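Local coordinates for protein MAU2 chromatid cohesion factor homolog (Saccharomyces cerevisiae, PDB 4XDN) that forms a complex with SCC2 that is required for the association of cohesin with chromosomes, and so takes part in sister chromatid cohesion, at residues A[58-63]-A[367-372]; A[195-200]-A[219-224]; A[497-502]-A[556-561]. One frame throughout, in Å; residues are numbered along the deposited sequence.

Contact 1. Residues A[58-63]-A[367-372]; sequences QYYGLM and VSMNEL
The ring of Tyr59 carries Met369 on one face and the neighbouring ring of Tyr60 at its edge. Met369 CB stands 3.4 Å above the Tyr59 plane, set off toward the rim, and on the same face Met369 SD lies 4.4 Å from the Tyr59 centroid, only 20° off the ring normal: a Met-aromatic contact. Tyr60, in turn, offers a face to Tyr59 CD2 and has Asn370 ND2 near its plane at the hydroxyl edge. A long, flexible thioether suits this place, since the bend at chi3 (70°) folds Met369 CE back to lie 3.4 Å from Tyr60 OH, and one residue serves both tyrosines.

The two hydroxyls carry the polar half. Met369 N, a backbone amide of the first helical turn, donates to Tyr59 OH at 2.9 Å along a nearly straight path (166°). Asn370 ND2 donates to Tyr60 OH at 3.0 Å, with the oxygen in the amide plane. Outside the two segments, the carboxylate of Glu98 is hydrogen-bonded to both Tyr59 OH and Ser368 OG, so the buried oxygens are satisfied. Tyr60 OH also bonds the backbone of the chain of another protein, and one of that chain's aromatic rings meets the Tyr60 ring.

Ser368 closes the start of helix 369-398 as its N-cap: its OG accepts from Asn370 N at 3.1 Å. The site is thus a serine-capped helix N-terminus, docked on two adjacent tyrosines of helix 53-76 beside a protein partner.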
# COMPACT_ATOMS: atom_id res chain seq x y z
N GLN A 58 28.20 8.66 17.43
CA GLN A 58 27.97 9.89 18.17
C GLN A 58 26.49 10.07 18.49
O GLN A 58 26.12 10.46 19.59
CB GLN A 58 28.48 11.10 17.39
CG GLN A 58 29.97 11.07 17.12
CD GLN A 58 30.65 12.38 17.45
OE1 GLN A 58 30.59 12.85 18.59
NE2 GLN A 58 31.28 12.99 16.46
N TYR A 59 25.64 9.78 17.50
CA TYR A 59 24.20 9.90 17.69
C TYR A 59 23.72 8.99 18.82
O TYR A 59 22.99 9.43 19.71
CB TYR A 59 23.45 9.55 16.40
CG TYR A 59 21.95 9.45 16.58
CD1 TYR A 59 21.15 10.57 16.51
CD2 TYR A 59 21.34 8.22 16.84
CE1 TYR A 59 19.78 10.49 16.68
CE2 TYR A 59 19.97 8.13 17.01
CZ TYR A 59 19.20 9.26 16.93
OH TYR A 59 17.83 9.17 17.10
N TYR A 60 24.14 7.73 18.78
CA TYR A 60 23.73 6.77 19.79
C TYR A 60 24.53 6.95 21.08
O TYR A 60 24.10 6.53 22.15
CB TYR A 60 23.87 5.35 19.25
CG TYR A 60 22.71 4.90 18.39
CD1 TYR A 60 21.40 5.17 18.76
CD2 TYR A 60 22.92 4.20 17.21
CE1 TYR A 60 20.34 4.78 17.98
CE2 TYR A 60 21.86 3.80 16.42
CZ TYR A 60 20.57 4.09 16.82
OH TYR A 60 19.50 3.69 16.05
N GLY A 61 25.69 7.59 20.97
CA GLY A 61 26.46 7.96 22.14
C GLY A 61 25.66 8.94 22.98
O GLY A 61 25.62 8.84 24.21
N LEU A 62 25.00 9.87 22.31
CA LEU A 62 24.15 10.85 22.99
C LEU A 62 22.93 10.18 23.60
O LEU A 62 22.57 10.47 24.75
CB LEU A 62 23.72 11.94 22.01
CG LEU A 62 24.84 12.86 21.50
CD1 LEU A 62 24.38 13.63 20.28
CD2 LEU A 62 25.29 13.81 22.61
N MET A 63 22.28 9.30 22.84
CA MET A 63 21.10 8.60 23.33
C MET A 63 21.43 7.71 24.52
O MET A 63 20.65 7.60 25.46
CB MET A 63 20.47 7.76 22.22
CG MET A 63 19.80 8.58 21.13
SD MET A 63 18.52 9.68 21.76
CE MET A 63 17.81 10.28 20.23
N VAL A 367 12.86 14.40 15.91
CA VAL A 367 12.43 13.01 15.84
C VAL A 367 13.63 12.10 15.74
O VAL A 367 14.72 12.52 15.34
CB VAL A 367 11.50 12.77 14.63
CG1 VAL A 367 10.19 13.50 14.83
CG2 VAL A 367 12.18 13.22 13.34
N SER A 368 13.44 10.84 16.10
CA SER A 368 14.50 9.85 16.06
C SER A 368 15.10 9.76 14.67
O SER A 368 14.40 9.93 13.66
CB SER A 368 13.98 8.48 16.49
OG SER A 368 15.01 7.52 16.47
N MET A 369 16.41 9.51 14.61
CA MET A 369 17.06 9.18 13.36
C MET A 369 16.31 8.02 12.69
O MET A 369 16.18 7.97 11.47
CB MET A 369 18.52 8.81 13.60
CG MET A 369 19.27 8.30 12.37
SD MET A 369 20.73 7.35 12.82
CE MET A 369 19.98 5.87 13.50
N ASN A 370 15.82 7.10 13.52
CA ASN A 370 15.14 5.92 13.02
C ASN A 370 13.78 6.23 12.40
O ASN A 370 13.30 5.49 11.54
CB ASN A 370 14.99 4.90 14.15
CG ASN A 370 16.33 4.39 14.66
OD1 ASN A 370 17.05 3.70 13.94
ND2 ASN A 370 16.66 4.74 15.89
N GLU A 371 13.17 7.33 12.82
CA GLU A 371 11.95 7.81 12.18
C GLU A 371 12.29 8.33 10.78
O GLU A 371 11.59 8.03 9.81
CB GLU A 371 11.28 8.91 13.01
CG GLU A 371 10.11 9.60 12.31
CD GLU A 371 9.02 8.64 11.85
OE1 GLU A 371 8.85 7.59 12.50
OE2 GLU A 371 8.34 8.95 10.85
N LEU A 372 13.37 9.10 10.68
CA LEU A 372 13.82 9.60 9.39
C LEU A 372 14.23 8.44 8.50
O LEU A 372 14.04 8.47 7.29
CB LEU A 372 14.98 10.58 9.56
CG LEU A 372 14.75 11.78 10.48
CD1 LEU A 372 15.95 12.72 10.43
CD2 LEU A 372 13.47 12.54 10.12

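Contact 2. Residues A[195-200]-A[219-224]. With SO4 (sulfate ion), chain E.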
# COMPACT_ATOMS: atom_id res chain seq x y z
N ARG A 195 -12.01 -10.68 12.33
CA ARG A 195 -12.05 -9.97 13.61
C ARG A 195 -11.85 -8.46 13.43
O ARG A 195 -12.46 -7.67 14.15
CB ARG A 195 -10.98 -10.51 14.56
CG ARG A 195 -11.44 -11.66 15.45
CD ARG A 195 -10.92 -13.01 14.98
NE ARG A 195 -10.52 -13.86 16.09
CZ ARG A 195 -9.64 -14.85 16.01
NH1 ARG A 195 -9.05 -15.13 14.85
NH2 ARG A 195 -9.34 -15.57 17.08
N VAL A 196 -10.98 -8.07 12.50
CA VAL A 196 -10.72 -6.65 12.26
C VAL A 196 -12.02 -5.94 11.88
O VAL A 196 -12.39 -4.93 12.48
CB VAL A 196 -9.66 -6.43 11.15
CG1 VAL A 196 -9.57 -4.96 10.76
CG2 VAL A 196 -8.30 -6.93 11.61
N LYS A 197 -12.70 -6.49 10.88
CA LYS A 197 -13.94 -5.92 10.37
C LYS A 197 -15.00 -5.86 11.47
O LYS A 197 -15.72 -4.86 11.61
CB LYS A 197 -14.45 -6.73 9.18
CG LYS A 197 -13.49 -6.75 8.01
CD LYS A 197 -13.79 -7.91 7.07
CE LYS A 197 -12.79 -7.96 5.93
NZ LYS A 197 -12.93 -9.21 5.13
N THR A 198 -15.10 -6.94 12.24
CA THR A 198 -16.04 -7.00 13.36
C THR A 198 -15.69 -5.95 14.41
O THR A 198 -16.58 -5.30 14.96
CB THR A 198 -16.03 -8.40 14.01
OG1 THR A 198 -16.56 -9.36 13.08
CG2 THR A 198 -16.86 -8.43 15.29
N SER A 199 -14.40 -5.80 14.69
CA SER A 199 -13.96 -4.86 15.72
C SER A 199 -14.13 -3.42 15.25
O SER A 199 -14.54 -2.56 16.03
CB SER A 199 -12.50 -5.12 16.09
OG SER A 199 -12.34 -6.42 16.64
N PHE A 200 -13.81 -3.15 13.99
CA PHE A 200 -14.00 -1.82 13.43
C PHE A 200 -15.46 -1.40 13.54
O PHE A 200 -15.77 -0.30 14.00
CB PHE A 200 -13.55 -1.76 11.97
CG PHE A 200 -12.20 -1.14 11.76
CD1 PHE A 200 -11.96 0.17 12.14
CD2 PHE A 200 -11.17 -1.86 11.18
CE1 PHE A 200 -10.72 0.74 11.95
CE2 PHE A 200 -9.93 -1.29 10.98
CZ PHE A 200 -9.70 0.01 11.37
N LEU A 219 -11.40 6.38 8.55
CA LEU A 219 -10.30 6.50 7.59
C LEU A 219 -9.33 5.34 7.76
O LEU A 219 -8.85 4.78 6.78
CB LEU A 219 -9.58 7.84 7.76
CG LEU A 219 -10.35 9.08 7.31
CD1 LEU A 219 -9.69 10.34 7.85
CD2 LEU A 219 -10.44 9.13 5.80
N CYS A 220 -9.05 4.99 9.02
CA CYS A 220 -8.22 3.82 9.32
C CYS A 220 -8.86 2.58 8.72
O CYS A 220 -8.18 1.72 8.15
CB CYS A 220 -8.04 3.64 10.83
SG CYS A 220 -7.13 4.95 11.69
N TYR A 221 -10.18 2.50 8.84
CA TYR A 221 -10.95 1.37 8.34
C TYR A 221 -10.82 1.25 6.83
O TYR A 221 -10.42 0.21 6.31
CB TYR A 221 -12.42 1.51 8.73
CG TYR A 221 -13.29 0.31 8.43
CD1 TYR A 221 -12.75 -0.96 8.30
CD2 TYR A 221 -14.66 0.46 8.27
CE1 TYR A 221 -13.56 -2.06 8.03
CE2 TYR A 221 -15.47 -0.62 8.00
CZ TYR A 221 -14.92 -1.88 7.88
OH TYR A 221 -15.73 -2.96 7.60
N VAL A 222 -11.15 2.33 6.12
CA VAL A 222 -11.11 2.33 4.67
C VAL A 222 -9.70 2.00 4.16
O VAL A 222 -9.54 1.20 3.24
CB VAL A 222 -11.56 3.70 4.10
CG1 VAL A 222 -11.32 3.78 2.59
CG2 VAL A 222 -13.03 3.93 4.40
N ASN A 223 -8.69 2.61 4.77
CA ASN A 223 -7.31 2.38 4.36
C ASN A 223 -6.92 0.91 4.55
O ASN A 223 -6.27 0.32 3.69
CB ASN A 223 -6.34 3.27 5.13
CG ASN A 223 -5.13 3.68 4.31
OD1 ASN A 223 -4.58 4.77 4.49
ND2 ASN A 223 -4.71 2.82 3.38
N TYR A 224 -7.33 0.33 5.67
CA TYR A 224 -7.08 -1.09 5.92
C TYR A 224 -7.71 -1.95 4.82
O TYR A 224 -7.08 -2.87 4.31
CB TYR A 224 -7.63 -1.51 7.28
CG TYR A 224 -7.94 -2.99 7.37
CD1 TYR A 224 -6.94 -3.92 7.59
CD2 TYR A 224 -9.24 -3.45 7.22
CE1 TYR A 224 -7.22 -5.27 7.66
CE2 TYR A 224 -9.54 -4.80 7.29
CZ TYR A 224 -8.52 -5.70 7.51
OH TYR A 224 -8.81 -7.05 7.58
S SO4 E . -10.08 -14.35 11.26
O1 SO4 E . -10.41 -13.09 11.92
O2 SO4 E . -8.88 -14.92 11.86
O3 SO4 E . -11.20 -15.27 11.42
O4 SO4 E . -9.84 -14.11 9.84
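Phe200 and Tyr221 form the tight part of this contact, an offset stack with centroids 4.7 Å apart and planes inclined by 26°. Tyr221 CD1 sits over one face of the phenylalanine, 3.4 Å from Phe200 CD2, while Phe200 CB lies over a face of the tyrosine. Tyr221 CA also lies over the Phe200 ring, which therefore rests on the opposing backbone as well as on the tyrosine ring. Cut back to an alanine, Phe200 would probably leave the Tyr221 face without its stacking partner and open a gap beside Cys220. One turn away, the slim, branched Val196 sets CG1 over the face of the Tyr224 ring, toward its rim, 3.6 Å from the centroid. With chi1 at 156°, the Tyr224 ring swings out across to the valine; its hydroxyl bonds His193.

The looser flank belongs to Lys197, whose CB comes no nearer than 4.3 Å to Tyr221 OH and whose amine makes a cation-pi contact with Phe230. Exposed Arg195 turns away from helix 212-228 altogether: its backbone N and its NH1 both bond a sulfate, probably from the crystallisation liquor, with N to O1 at 2.9 Å. Positive charge and an amide from the helix's first turn make a fitting anion site.

Segments 195-200 and 219-224 run at 159°, close to antiparallel, where helices 193-206 and 212-228 pair as a hairpin; helix 170-189 packs on Val196 and Phe200, and helices 234-241 and 250-266 against the 219-224 side.

Contact 3. Residues A[497-502]-A[556-561]; sequences FNPIWE and FKLKKA. With SO4 (sulfate ion), chain F.
Leu558 lays its CD2 methyl over the first turn of helix 499-513, 3.4 Å from Pro499 O and 3.8 Å from Pro499 CB. What receives it is a capped helix N-terminus. Asn498 is the N-cap, its OD1 accepting from Trp501 N at 3.2 Å, with the donor tilted 39° out of the carbonyl plane. Asparagine's short amide suits that role, and its ND2 is used elsewhere, on Cys266 O and Asp268. Proline suits the next position, because an amide in the first turn of a helix needs no partner further back and the ring loses nothing by lacking an N-H.

The Pro499 ring also touches the facing backbone, with CG 3.7 Å from Lys557 O. Ile500 extends the apolar patch: its CG1 meets Leu558 CD2, and its extended chain (chi2 178°) takes CD1 on to the CB of Lys559. Beyond the two segments, Leu564 of helix 562-575 packs on both Ile500 and Leu558, closing the patch from the side of the next helix, and an apolar side chain of another protein's chain also touches Ile500. The irregular run 556-561 is steadied by Asn543, whose amide bonds Phe556 O and Leu558 N.

Past this apolar half the chain turns polar. Lysines suit an anion site, and a sulfate, probably from the crystallisation liquor, sits here, also bonded by Asn335 ND2. Lys559 curls at chi3 and chi4 to bring NZ 3.0 Å from sulfate O2, the same amine bonding Asn335 OD1. Lys560, the centre of an inverse gamma turn, points its backbone N at sulfate O4, 2.9 Å away and almost perfectly straight at 177°.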
# COMPACT_ATOMS: atom_id res chain seq x y z
N PHE A 497 -15.76 -5.56 -8.53
CA PHE A 497 -16.50 -4.34 -8.82
C PHE A 497 -15.71 -3.44 -9.77
O PHE A 497 -16.09 -2.29 -10.01
CB PHE A 497 -16.81 -3.58 -7.53
CG PHE A 497 -17.50 -4.42 -6.50
CD1 PHE A 497 -18.76 -4.95 -6.74
CD2 PHE A 497 -16.90 -4.68 -5.28
CE1 PHE A 497 -19.40 -5.73 -5.80
CE2 PHE A 497 -17.53 -5.46 -4.32
CZ PHE A 497 -18.78 -5.98 -4.58
N ASN A 498 -14.61 -3.97 -10.31
CA ASN A 498 -13.80 -3.25 -11.29
C ASN A 498 -14.22 -3.69 -12.70
O ASN A 498 -14.06 -4.85 -13.05
CB ASN A 498 -12.31 -3.52 -11.05
CG ASN A 498 -11.42 -2.75 -12.00
OD1 ASN A 498 -11.56 -2.83 -13.21
ND2 ASN A 498 -10.48 -1.98 -11.44
N PRO A 499 -14.75 -2.75 -13.51
CA PRO A 499 -15.29 -3.14 -14.82
C PRO A 499 -14.25 -3.72 -15.77
O PRO A 499 -14.57 -4.64 -16.52
CB PRO A 499 -15.86 -1.82 -15.37
CG PRO A 499 -15.16 -0.75 -14.63
CD PRO A 499 -14.89 -1.30 -13.27
N ILE A 500 -13.02 -3.20 -15.74
CA ILE A 500 -11.95 -3.76 -16.55
C ILE A 500 -11.75 -5.23 -16.21
O ILE A 500 -11.61 -6.07 -17.10
CB ILE A 500 -10.62 -2.99 -16.35
CG1 ILE A 500 -10.70 -1.62 -17.05
CG2 ILE A 500 -9.42 -3.79 -16.90
CD1 ILE A 500 -9.47 -0.75 -16.89
N TRP A 501 -11.74 -5.54 -14.92
CA TRP A 501 -11.54 -6.91 -14.46
C TRP A 501 -12.75 -7.78 -14.77
O TRP A 501 -12.60 -8.90 -15.26
CB TRP A 501 -11.24 -6.93 -12.96
CG TRP A 501 -9.80 -6.66 -12.66
CD1 TRP A 501 -9.18 -5.45 -12.67
CD2 TRP A 501 -8.81 -7.62 -12.30
NE1 TRP A 501 -7.85 -5.60 -12.34
CE2 TRP A 501 -7.60 -6.92 -12.11
CE3 TRP A 501 -8.82 -9.01 -12.12
CZ2 TRP A 501 -6.42 -7.56 -11.75
CZ3 TRP A 501 -7.65 -9.64 -11.76
CH2 TRP A 501 -6.46 -8.92 -11.58
N GLU A 502 -13.94 -7.27 -14.48
CA GLU A 502 -15.17 -8.02 -14.72
C GLU A 502 -15.35 -8.32 -16.20
O GLU A 502 -15.84 -9.39 -16.57
CB GLU A 502 -16.38 -7.25 -14.20
CG GLU A 502 -16.63 -7.43 -12.71
CD GLU A 502 -17.09 -8.83 -12.35
OE1 GLU A 502 -17.86 -9.43 -13.13
OE2 GLU A 502 -16.67 -9.34 -11.29
N PHE A 556 -20.18 0.62 -16.06
CA PHE A 556 -19.75 -0.38 -17.03
C PHE A 556 -18.71 0.23 -17.96
O PHE A 556 -18.15 -0.45 -18.83
CB PHE A 556 -20.93 -0.91 -17.86
CG PHE A 556 -21.81 -1.87 -17.11
CD1 PHE A 556 -21.32 -3.10 -16.69
CD2 PHE A 556 -23.14 -1.56 -16.85
CE1 PHE A 556 -22.13 -3.98 -16.00
CE2 PHE A 556 -23.95 -2.44 -16.16
CZ PHE A 556 -23.45 -3.65 -15.74
N LYS A 557 -18.44 1.52 -17.77
CA LYS A 557 -17.52 2.25 -18.62
C LYS A 557 -16.10 1.76 -18.42
O LYS A 557 -15.60 1.73 -17.29
CB LYS A 557 -17.61 3.75 -18.33
CG LYS A 557 -17.05 4.64 -19.43
CD LYS A 557 -17.04 6.10 -19.00
CE LYS A 557 -16.84 7.04 -20.19
NZ LYS A 557 -16.96 8.47 -19.77
N LEU A 558 -15.46 1.37 -19.51
CA LEU A 558 -14.08 0.92 -19.48
C LEU A 558 -13.14 2.05 -19.84
O LEU A 558 -13.39 2.80 -20.79
CB LEU A 558 -13.87 -0.26 -20.43
CG LEU A 558 -14.66 -1.53 -20.12
CD1 LEU A 558 -14.47 -2.55 -21.23
CD2 LEU A 558 -14.24 -2.10 -18.78
N LYS A 559 -12.05 2.18 -19.09
CA LYS A 559 -10.97 3.07 -19.49
C LYS A 559 -10.46 2.61 -20.86
O LYS A 559 -10.63 1.46 -21.24
CB LYS A 559 -9.83 3.06 -18.47
CG LYS A 559 -10.01 4.06 -17.34
CD LYS A 559 -8.77 4.13 -16.46
CE LYS A 559 -7.60 4.80 -17.16
NZ LYS A 559 -7.71 6.29 -17.20
N LYS A 560 -9.82 3.52 -21.59
CA LYS A 560 -9.40 3.23 -22.96
C LYS A 560 -8.19 2.30 -22.98
O LYS A 560 -7.16 2.63 -23.58
CB LYS A 560 -9.10 4.52 -23.71
CG LYS A 560 -10.27 5.50 -23.72
CD LYS A 560 -9.92 6.82 -24.39
CE LYS A 560 -8.71 7.49 -23.75
NZ LYS A 560 -8.77 8.98 -23.84
N ALA A 561 -8.30 1.15 -22.33
CA ALA A 561 -7.31 0.10 -22.46
C ALA A 561 -7.43 -0.47 -23.87
O ALA A 561 -8.46 -1.05 -24.21
CB ALA A 561 -7.52 -0.98 -21.42
S SO4 F . -10.21 7.10 -20.11
O1 SO4 F . -10.10 8.23 -21.02
O2 SO4 F . -10.02 7.55 -18.74
O3 SO4 F . -11.53 6.49 -20.25
O4 SO4 F . -9.19 6.10 -20.44

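How the contacts relate
The three contacts mark separate places along an elongated, mostly helical chain, and none touches another. Contact 2 is nested within the long loop that contact 1 closes, yet their centres lie 33 Å apart and their nearest atoms about 15 Å. Contact 3 follows both in sequence. It lies on the opposite side of the chain's centre from contact 1, 48 Å between centres, while contact 2 comes within about 11 Å of it, nearest atoms. All three border the chain of another protein, consistent with SCC2 running along this helical scaffold. Contacts 2 and 3 each also hold a sulfate through one backbone N-H and one basic side chain.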